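Hypothetical aldose 1-epimerase (Klebsiella pneumoniae subsp. pneumoniae MGH 78578, PDB 3TY1) probably binds carbohydrate and is related to the aldose 1-epimerases (galactose mutarotases), though its substrate and any activity are not established. Local coordinates at residues Q45-I53 against T60-G68; A139-E150 against R160-S168. One frame throughout, in Å; residues are numbered along the deposited sequence.

In the fold
From the N terminus the chain first builds contact 1, where strand 49-55 turns back through a short loop to pair with strand 60-64 in a small antiparallel sheet of six strands. That hairpin is complete before contact 2 begins, so the two follow in series and neither nests nor crosses. In contact 2 strands 146-152 and 159-169 form a hairpin of neighbouring strands in the large antiparallel sheet of the supersandwich. The centres lie about 11 Å apart, and the two meet directly: A144 N probably hydrogen-bonds to P65 O, R67 reaches N141, and L51 and I53 pack on I161, joining small sheet to large.

Contact 1: Q45-I53 against T60-G68; sequences QEGSKILTI and TITLSPTRG
K49 is held through both of its backbone polar groups by side chains from 60-68. Its N-H points at T66 OG1 (2.7 Å from K49 N, 166° at the hydrogen), while S64 OG donates to K49 O over 2.8 Å, approaching almost straight on to the carbonyl. A chi1 of 177° turns the S64 hydroxyl away from the residue's own N and across to that oxygen. These two side-chain bonds continue the pairing where regular strand bonding stops. Further along, L51 and L63 form an antiparallel hydrogen-bonded pair, with L51 N 2.7 Å from L63 O, and I53 with I61 forms the next. Between them T52 and T62 make a non-hydrogen-bonded pair whose side chains cross at a slant; one water bridges the hydroxyls, 2.7 Å from T52 OG1 and 2.9 Å from T62 OG1. On the face bearing L51, I53, I61 and L63, L51 CB touches both L63 CD1 and P65 CG at 4.0 Å. The K49 side chain runs at about a right angle to P65 and T66, and its NZ forms a salt bridge with D15. This beta hairpin lies inside the six-stranded sheet: strand 33-39 flanks 49-55, strand 70-76 flanks 60-64, and L51 packs on I161 and I53 on I159 and I161 of strand 159-169.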
loop_
_atom_site.group_PDB
_atom_site.type_symbol
_atom_site.label_atom_id
_atom_site.label_comp_id
_atom_site.label_asym_id
_atom_site.label_seq_id
_atom_site.Cartn_x
_atom_site.Cartn_y
_atom_site.Cartn_z
ATOM N N GLN A 45 12.144 0.141 3.459
ATOM C CA GLN A 45 12.663 -1.210 3.637
ATOM C C GLN A 45 12.145 -1.820 4.939
ATOM O O GLN A 45 12.453 -2.960 5.266
ATOM C CB GLN A 45 14.210 -1.076 3.478
ATOM C CG GLN A 45 15.062 -1.964 4.112
ATOM C CD GLN A 45 16.487 -1.644 3.854
ATOM O OE1 GLN A 45 16.969 -1.790 2.720
ATOM N NE2 GLN A 45 17.215 -1.351 4.912
ATOM N N GLU A 46 11.297 -1.085 5.680
ATOM C CA GLU A 46 10.795 -1.561 6.961
ATOM C C GLU A 46 10.036 -2.888 6.823
ATOM O O GLU A 46 9.090 -2.974 6.074
ATOM C CB GLU A 46 9.880 -0.540 7.637
ATOM C CG GLU A 46 9.339 -1.018 9.016
ATOM C CD GLU A 46 10.447 -1.453 10.030
ATOM O OE1 GLU A 46 11.422 -0.712 10.201
ATOM O OE2 GLU A 46 10.319 -2.506 10.671
ATOM N N GLY A 47 10.523 -3.914 7.499
ATOM C CA GLY A 47 9.888 -5.234 7.477
ATOM C C GLY A 47 10.331 -6.149 6.346
ATOM O O GLY A 47 9.981 -7.298 6.362
ATOM N N SER A 48 11.108 -5.651 5.378
ATOM C CA SER A 48 11.594 -6.461 4.279
ATOM C C SER A 48 12.587 -7.487 4.762
ATOM O O SER A 48 13.399 -7.187 5.618
ATOM C CB SER A 48 12.296 -5.613 3.227
ATOM O OG SER A 48 11.357 -4.800 2.531
ATOM N N LYS A 49 12.522 -8.704 4.215
ATOM C CA LYS A 49 13.511 -9.723 4.562
ATOM C C LYS A 49 14.512 -9.971 3.430
ATOM O O LYS A 49 14.169 -9.856 2.242
ATOM C CB LYS A 49 12.809 -11.010 4.839
ATOM C CG LYS A 49 11.875 -11.040 6.033
ATOM C CD LYS A 49 11.094 -12.363 6.083
ATOM C CE LYS A 49 9.898 -12.391 5.092
ATOM N NZ LYS A 49 9.218 -13.710 5.044
ATOM N N ILE A 50 15.738 -10.302 3.816
ATOM C CA ILE A 50 16.736 -10.861 2.912
ATOM C C ILE A 50 17.150 -12.218 3.454
ATOM O O ILE A 50 17.082 -12.469 4.684
ATOM C CB ILE A 50 17.990 -9.965 2.678
ATOM C CG1 ILE A 50 18.683 -9.581 3.966
ATOM C CG2 ILE A 50 17.590 -8.736 1.829
ATOM C CD1 ILE A 50 20.042 -8.912 3.735
ATOM N N LEU A 51 17.542 -13.097 2.534
ATOM C CA LEU A 51 17.990 -14.432 2.892
ATOM C C LEU A 51 19.262 -14.655 2.091
ATOM O O LEU A 51 19.252 -14.533 0.853
ATOM C CB LEU A 51 16.897 -15.454 2.594
ATOM C CG LEU A 51 17.167 -16.940 2.767
ATOM C CD1 LEU A 51 17.569 -17.268 4.172
ATOM C CD2 LEU A 51 15.845 -17.738 2.358
ATOM N N THR A 52 20.345 -14.962 2.791
ATOM C CA THR A 52 21.655 -15.034 2.200
ATOM C C THR A 52 22.369 -16.348 2.484
ATOM O O THR A 52 22.444 -16.787 3.639
ATOM C CB THR A 52 22.540 -13.897 2.772
ATOM O OG1 THR A 52 21.863 -12.622 2.620
ATOM C CG2 THR A 52 23.894 -13.886 2.039
ATOM N N ILE A 53 22.935 -16.950 1.450
ATOM C CA ILE A 53 23.901 -18.021 1.608
ATOM C C ILE A 53 25.291 -17.362 1.603
ATOM O O ILE A 53 25.693 -16.792 0.591
ATOM C CB ILE A 53 23.874 -19.027 0.459
ATOM C CG1 ILE A 53 22.495 -19.708 0.387
ATOM C CG2 ILE A 53 25.081 -20.039 0.660
ATOM C CD1 ILE A 53 22.266 -20.571 -0.921
ATOM N N THR A 60 28.423 -15.886 -2.602
ATOM C CA THR A 60 27.558 -15.351 -1.573
ATOM C C THR A 60 26.306 -14.888 -2.312
ATOM O O THR A 60 26.371 -14.059 -3.242
ATOM C CB THR A 60 28.223 -14.251 -0.728
ATOM O OG1 THR A 60 29.243 -14.860 0.057
ATOM C CG2 THR A 60 27.172 -13.605 0.256
ATOM N N ILE A 61 25.176 -15.496 -1.968
ATOM C CA ILE A 61 23.954 -15.305 -2.723
ATOM C C ILE A 61 22.885 -14.707 -1.840
ATOM O O ILE A 61 22.521 -15.316 -0.797
ATOM C CB ILE A 61 23.421 -16.677 -3.244
ATOM C CG1 ILE A 61 24.472 -17.357 -4.152
ATOM C CG2 ILE A 61 22.033 -16.476 -3.937
ATOM C CD1 ILE A 61 24.097 -18.847 -4.566
ATOM N N THR A 62 22.371 -13.544 -2.235
ATOM C CA THR A 62 21.365 -12.828 -1.450
ATOM C C THR A 62 20.106 -12.768 -2.210
ATOM O O THR A 62 20.100 -12.343 -3.371
ATOM C CB THR A 62 21.817 -11.389 -1.124
ATOM O OG1 THR A 62 23.053 -11.449 -0.418
ATOM C CG2 THR A 62 20.761 -10.653 -0.275
ATOM N N LEU A 63 19.025 -13.181 -1.567
ATOM C CA LEU A 63 17.697 -13.070 -2.187
ATOM C C LEU A 63 16.735 -12.431 -1.204
ATOM O O LEU A 63 17.058 -12.324 -0.040
ATOM C CB LEU A 63 17.231 -14.403 -2.710
ATOM C CG LEU A 63 17.023 -15.629 -1.882
ATOM C CD1 LEU A 63 15.636 -15.472 -1.204
ATOM C CD2 LEU A 63 17.035 -16.872 -2.734
ATOM N N SER A 64 15.571 -12.000 -1.676
ATOM C CA SER A 64 14.574 -11.380 -0.825
ATOM C C SER A 64 13.232 -12.106 -0.869
ATOM O O SER A 64 12.529 -12.026 -1.875
ATOM C CB SER A 64 14.379 -9.911 -1.194
ATOM O OG SER A 64 13.356 -9.407 -0.364
ATOM N N PRO A 65 12.848 -12.790 0.231
ATOM C CA PRO A 65 11.536 -13.419 0.297
ATOM C C PRO A 65 10.363 -12.444 0.252
ATOM O O PRO A 65 9.265 -12.807 -0.159
ATOM C CB PRO A 65 11.577 -14.125 1.644
ATOM C CG PRO A 65 13.057 -14.424 1.828
ATOM C CD PRO A 65 13.693 -13.216 1.367
ATOM N N THR A 66 10.568 -11.218 0.717
ATOM C CA THR A 66 9.546 -10.194 0.654
ATOM C C THR A 66 9.253 -9.784 -0.785
ATOM O O THR A 66 8.122 -9.400 -1.102
ATOM C CB THR A 66 10.025 -8.984 1.458
ATOM O OG1 THR A 66 10.312 -9.440 2.775
ATOM C CG2 THR A 66 8.964 -7.870 1.526
ATOM N N ARG A 67 10.298 -9.814 -1.634
ATOM C CA ARG A 67 10.213 -9.404 -3.038
ATOM C C ARG A 67 10.292 -10.620 -3.974
ATOM O O ARG A 67 11.230 -10.759 -4.754
ATOM C CB ARG A 67 11.318 -8.372 -3.322
ATOM C CG ARG A 67 11.176 -7.064 -2.459
ATOM C CD ARG A 67 12.198 -6.001 -2.807
ATOM N NE ARG A 67 12.100 -5.668 -4.224
ATOM C CZ ARG A 67 11.124 -4.989 -4.813
ATOM N NH1 ARG A 67 10.116 -4.439 -4.102
ATOM N NH2 ARG A 67 11.155 -4.871 -6.150
ATOM N N GLY A 68 9.356 -11.558 -3.770
ATOM C CA GLY A 68 9.108 -12.714 -4.665
ATOM C C GLY A 68 10.258 -13.683 -4.855
ATOM O O GLY A 68 10.297 -14.394 -5.834
HETATM O O HOH W 1 23.349 -10.348 2.255
#

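Contact 2: A139-E150 against R160-S168; sequences AGNTPASLVEVE and RIRGLVKES. With SO4 (sulfate ion), chain I.
R162 lies across the ends of E148 and E150, both carboxylates at the edge of its guanidinium group, in a salt-bridge network on one face of an antiparallel beta hairpin in the large sheet of the supersandwich. Bent at chi3 (-74°), the arginine turns its head back over the neighbouring strand. It grips E148 side-on: NE and NH2 both donate to one oxygen, R162 NH2 lying 3.1 Å from E148 OE1, with the carboxylate nearly perpendicular to the guanidinium plane (88°). E150 is taken end-on, NH1 and NH2 sharing OE1; R162 NH1 lies 2.9 Å from E150 OE1, above the carboxylate plane. E180 is a further partner of NH1. R160 runs alongside E150, pointing the same way; the bridge from its NE to E150 OE2 is long and purely electrostatic, while NH2 pairs with E158. Under this face E148-R162 and E150-R160 are hydrogen-bonded backbone pairs. V149 CG2 and I161 CG1 touch on the other face, where I161 also packs on L51 and I53 of strand 49-55. In the loop leading into strand 146-152, T142 lays its CB and CG2 against V165 CG1, both at 3.7 Å. S145 OG lies beside the K166 chain and bonds to E89 of a neighbouring subunit; a water links it to P143 O and K166 N. A sulfate ion, probably from the crystallisation liquor, meets the edge of the R160 guanidinium, its O3 lying 3.3 Å from R160 NH1.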
loop_
_atom_site.group_PDB
_atom_site.type_symbol
_atom_site.label_atom_id
_atom_site.label_comp_id
_atom_site.label_asym_id
_atom_site.label_seq_id
_atom_site.Cartn_x
_atom_site.Cartn_y
_atom_site.Cartn_z
ATOM N N ALA A 139 4.947 -10.910 -9.547
ATOM C CA ALA A 139 5.721 -11.907 -8.775
ATOM C C ALA A 139 6.822 -11.242 -7.987
ATOM O O ALA A 139 7.035 -11.530 -6.789
ATOM C CB ALA A 139 6.305 -13.033 -9.684
ATOM N N GLY A 140 7.522 -10.337 -8.646
ATOM C CA GLY A 140 8.641 -9.650 -8.023
ATOM C C GLY A 140 8.316 -8.746 -6.831
ATOM O O GLY A 140 9.223 -8.387 -6.054
ATOM N N ASN A 141 7.053 -8.339 -6.710
ATOM C CA ASN A 141 6.587 -7.527 -5.583
ATOM C C ASN A 141 5.570 -8.258 -4.711
ATOM O O ASN A 141 4.762 -7.636 -4.051
ATOM C CB ASN A 141 6.087 -6.185 -6.089
ATOM C CG ASN A 141 7.215 -5.230 -6.401
ATOM O OD1 ASN A 141 7.708 -4.568 -5.515
ATOM N ND2 ASN A 141 7.614 -5.137 -7.663
ATOM N N THR A 142 5.657 -9.593 -4.679
ATOM C CA THR A 142 4.783 -10.434 -3.870
ATOM C C THR A 142 5.622 -11.156 -2.811
ATOM O O THR A 142 6.532 -11.874 -3.161
ATOM C CB THR A 142 4.063 -11.497 -4.743
ATOM O OG1 THR A 142 3.276 -10.810 -5.727
ATOM C CG2 THR A 142 3.184 -12.439 -3.878
ATOM N N PRO A 143 5.308 -10.960 -1.519
ATOM C CA PRO A 143 5.964 -11.696 -0.444
ATOM C C PRO A 143 5.664 -13.187 -0.490
ATOM O O PRO A 143 4.519 -13.587 -0.686
ATOM C CB PRO A 143 5.388 -11.073 0.818
ATOM C CG PRO A 143 4.860 -9.766 0.397
ATOM C CD PRO A 143 4.318 -9.999 -0.986
ATOM N N ALA A 144 6.702 -14.003 -0.329
ATOM C CA ALA A 144 6.541 -15.437 -0.392
ATOM C C ALA A 144 5.645 -15.929 0.761
ATOM O O ALA A 144 5.730 -15.450 1.885
ATOM C CB ALA A 144 7.905 -16.133 -0.337
ATOM N N SER A 145 4.819 -16.925 0.469
ATOM C CA SER A 145 3.895 -17.500 1.428
ATOM C C SER A 145 4.512 -18.666 2.177
ATOM O O SER A 145 4.089 -18.985 3.266
ATOM C CB SER A 145 2.669 -18.032 0.675
ATOM O OG SER A 145 2.015 -16.970 0.023
ATOM N N LEU A 146 5.455 -19.339 1.542
ATOM C CA LEU A 146 6.136 -20.514 2.125
ATOM C C LEU A 146 7.596 -20.377 1.739
ATOM O O LEU A 146 7.884 -20.187 0.572
ATOM C CB LEU A 146 5.587 -21.832 1.557
ATOM C CG LEU A 146 6.220 -23.161 2.036
ATOM C CD1 LEU A 146 5.863 -23.536 3.466
ATOM C CD2 LEU A 146 5.834 -24.360 1.106
ATOM N N VAL A 147 8.490 -20.445 2.716
ATOM C CA VAL A 147 9.915 -20.369 2.480
ATOM C C VAL A 147 10.564 -21.502 3.271
ATOM O O VAL A 147 10.338 -21.605 4.495
ATOM C CB VAL A 147 10.510 -19.009 2.878
ATOM C CG1 VAL A 147 12.005 -18.999 2.675
ATOM C CG2 VAL A 147 9.879 -17.851 2.085
ATOM N N GLU A 148 11.333 -22.350 2.566
ATOM C CA GLU A 148 12.078 -23.477 3.155
ATOM C C GLU A 148 13.521 -23.461 2.701
ATOM O O GLU A 148 13.806 -23.126 1.542
ATOM C CB GLU A 148 11.504 -24.828 2.727
ATOM C CG GLU A 148 10.089 -25.058 3.198
ATOM C CD GLU A 148 9.452 -26.377 2.695
ATOM O OE1 GLU A 148 9.929 -26.974 1.716
ATOM O OE2 GLU A 148 8.445 -26.801 3.297
ATOM N N VAL A 149 14.402 -23.847 3.618
ATOM C CA VAL A 149 15.821 -24.003 3.361
ATOM C C VAL A 149 16.163 -25.480 3.609
ATOM O O VAL A 149 15.826 -26.045 4.659
ATOM C CB VAL A 149 16.667 -23.105 4.300
ATOM C CG1 VAL A 149 18.158 -23.431 4.145
ATOM C CG2 VAL A 149 16.372 -21.641 4.022
ATOM N N GLU A 150 16.866 -26.080 2.666
ATOM C CA GLU A 150 17.225 -27.502 2.748
ATOM C C GLU A 150 18.733 -27.622 2.553
ATOM O O GLU A 150 19.307 -26.949 1.691
ATOM C CB GLU A 150 16.464 -28.286 1.674
ATOM C CG GLU A 150 16.851 -29.764 1.478
ATOM C CD GLU A 150 16.262 -30.368 0.186
ATOM O OE1 GLU A 150 15.052 -30.171 -0.078
ATOM O OE2 GLU A 150 17.029 -31.010 -0.578
ATOM N N ARG A 160 19.227 -25.973 -0.993
ATOM C CA ARG A 160 18.103 -25.575 -1.798
ATOM C C ARG A 160 17.261 -24.600 -1.013
ATOM O O ARG A 160 16.985 -24.822 0.173
ATOM C CB ARG A 160 17.247 -26.785 -2.202
ATOM C CG ARG A 160 18.043 -27.814 -2.945
ATOM C CD ARG A 160 17.188 -28.901 -3.559
ATOM N NE ARG A 160 18.034 -29.872 -4.244
ATOM C CZ ARG A 160 17.596 -30.895 -4.983
ATOM N NH1 ARG A 160 16.308 -31.113 -5.142
ATOM N NH2 ARG A 160 18.472 -31.696 -5.586
ATOM N N ILE A 161 16.852 -23.539 -1.674
ATOM C CA ILE A 161 16.024 -22.523 -1.052
ATOM C C ILE A 161 14.770 -22.407 -1.898
ATOM O O ILE A 161 14.833 -22.003 -3.072
ATOM C CB ILE A 161 16.760 -21.211 -0.920
ATOM C CG1 ILE A 161 17.950 -21.370 0.023
ATOM C CG2 ILE A 161 15.776 -20.114 -0.382
ATOM C CD1 ILE A 161 18.734 -20.106 0.217
ATOM N N ARG A 162 13.639 -22.751 -1.293
ATOM C CA ARG A 162 12.339 -22.724 -1.979
ATOM C C ARG A 162 11.465 -21.617 -1.424
ATOM O O ARG A 162 11.482 -21.358 -0.230
ATOM C CB ARG A 162 11.576 -24.057 -1.802
ATOM C CG ARG A 162 12.166 -25.216 -2.527
ATOM C CD ARG A 162 11.346 -26.502 -2.358
ATOM N NE ARG A 162 11.513 -27.059 -1.035
ATOM C CZ ARG A 162 12.539 -27.812 -0.642
ATOM N NH1 ARG A 162 13.531 -28.146 -1.474
ATOM N NH2 ARG A 162 12.571 -28.236 0.615
ATOM N N GLY A 163 10.695 -20.984 -2.312
ATOM C CA GLY A 163 9.745 -19.945 -1.951
ATOM C C GLY A 163 8.500 -19.963 -2.817
ATOM O O GLY A 163 8.619 -19.809 -4.028
ATOM N N LEU A 164 7.329 -20.151 -2.202
ATOM C CA LEU A 164 6.035 -20.173 -2.919
ATOM C C LEU A 164 5.507 -18.740 -3.017
ATOM O O LEU A 164 5.252 -18.108 -1.995
ATOM C CB LEU A 164 5.023 -21.014 -2.166
ATOM C CG LEU A 164 3.629 -21.237 -2.782
ATOM C CD1 LEU A 164 3.783 -21.879 -4.126
ATOM C CD2 LEU A 164 2.723 -22.080 -1.817
ATOM N N VAL A 165 5.357 -18.247 -4.237
ATOM C CA VAL A 165 4.886 -16.892 -4.551
ATOM C C VAL A 165 3.541 -17.024 -5.258
ATOM O O VAL A 165 3.424 -17.628 -6.331
ATOM C CB VAL A 165 5.905 -16.180 -5.411
ATOM C CG1 VAL A 165 5.445 -14.760 -5.703
ATOM C CG2 VAL A 165 7.258 -16.139 -4.689
ATOM N N LYS A 166 2.503 -16.501 -4.633
ATOM C CA LYS A 166 1.144 -16.725 -5.086
ATOM C C LYS A 166 0.534 -15.525 -5.768
ATOM O O LYS A 166 0.737 -14.382 -5.334
ATOM C CB LYS A 166 0.254 -17.107 -3.918
ATOM C CG LYS A 166 0.633 -18.365 -3.159
ATOM C CD LYS A 166 -0.480 -18.629 -2.108
ATOM C CE LYS A 166 -0.359 -19.953 -1.398
ATOM N NZ LYS A 166 -1.528 -20.118 -0.463
ATOM N N GLU A 167 -0.232 -15.796 -6.824
ATOM C CA GLU A 167 -0.985 -14.790 -7.561
ATOM C C GLU A 167 -2.418 -15.348 -7.618
ATOM O O GLU A 167 -2.828 -15.860 -8.652
ATOM C CB GLU A 167 -0.396 -14.569 -8.965
ATOM C CG GLU A 167 1.084 -14.029 -8.944
ATOM C CD GLU A 167 1.699 -13.876 -10.327
ATOM O OE1 GLU A 167 1.258 -12.987 -11.082
ATOM O OE2 GLU A 167 2.654 -14.620 -10.665
ATOM N N SER A 168 -3.102 -15.267 -6.468
ATOM C CA SER A 168 -4.445 -15.798 -6.188
ATOM C C SER A 168 -5.441 -14.663 -6.052
ATOM O O SER A 168 -5.288 -13.799 -5.179
ATOM C CB SER A 168 -4.392 -16.578 -4.880
ATOM O OG SER A 168 -3.428 -17.624 -4.988
HETATM S S SO4 I . 16.242 -33.815 -7.860
HETATM O O1 SO4 I . 17.605 -33.509 -8.297
HETATM O O2 SO4 I . 15.785 -35.003 -8.567
HETATM O O3 SO4 I . 16.243 -34.116 -6.438
HETATM O O4 SO4 I . 15.311 -32.757 -8.223
HETATM O O HOH W 2 0.891 -11.710 -6.091
HETATM O O HOH W 3 2.751 -15.317 -1.921
#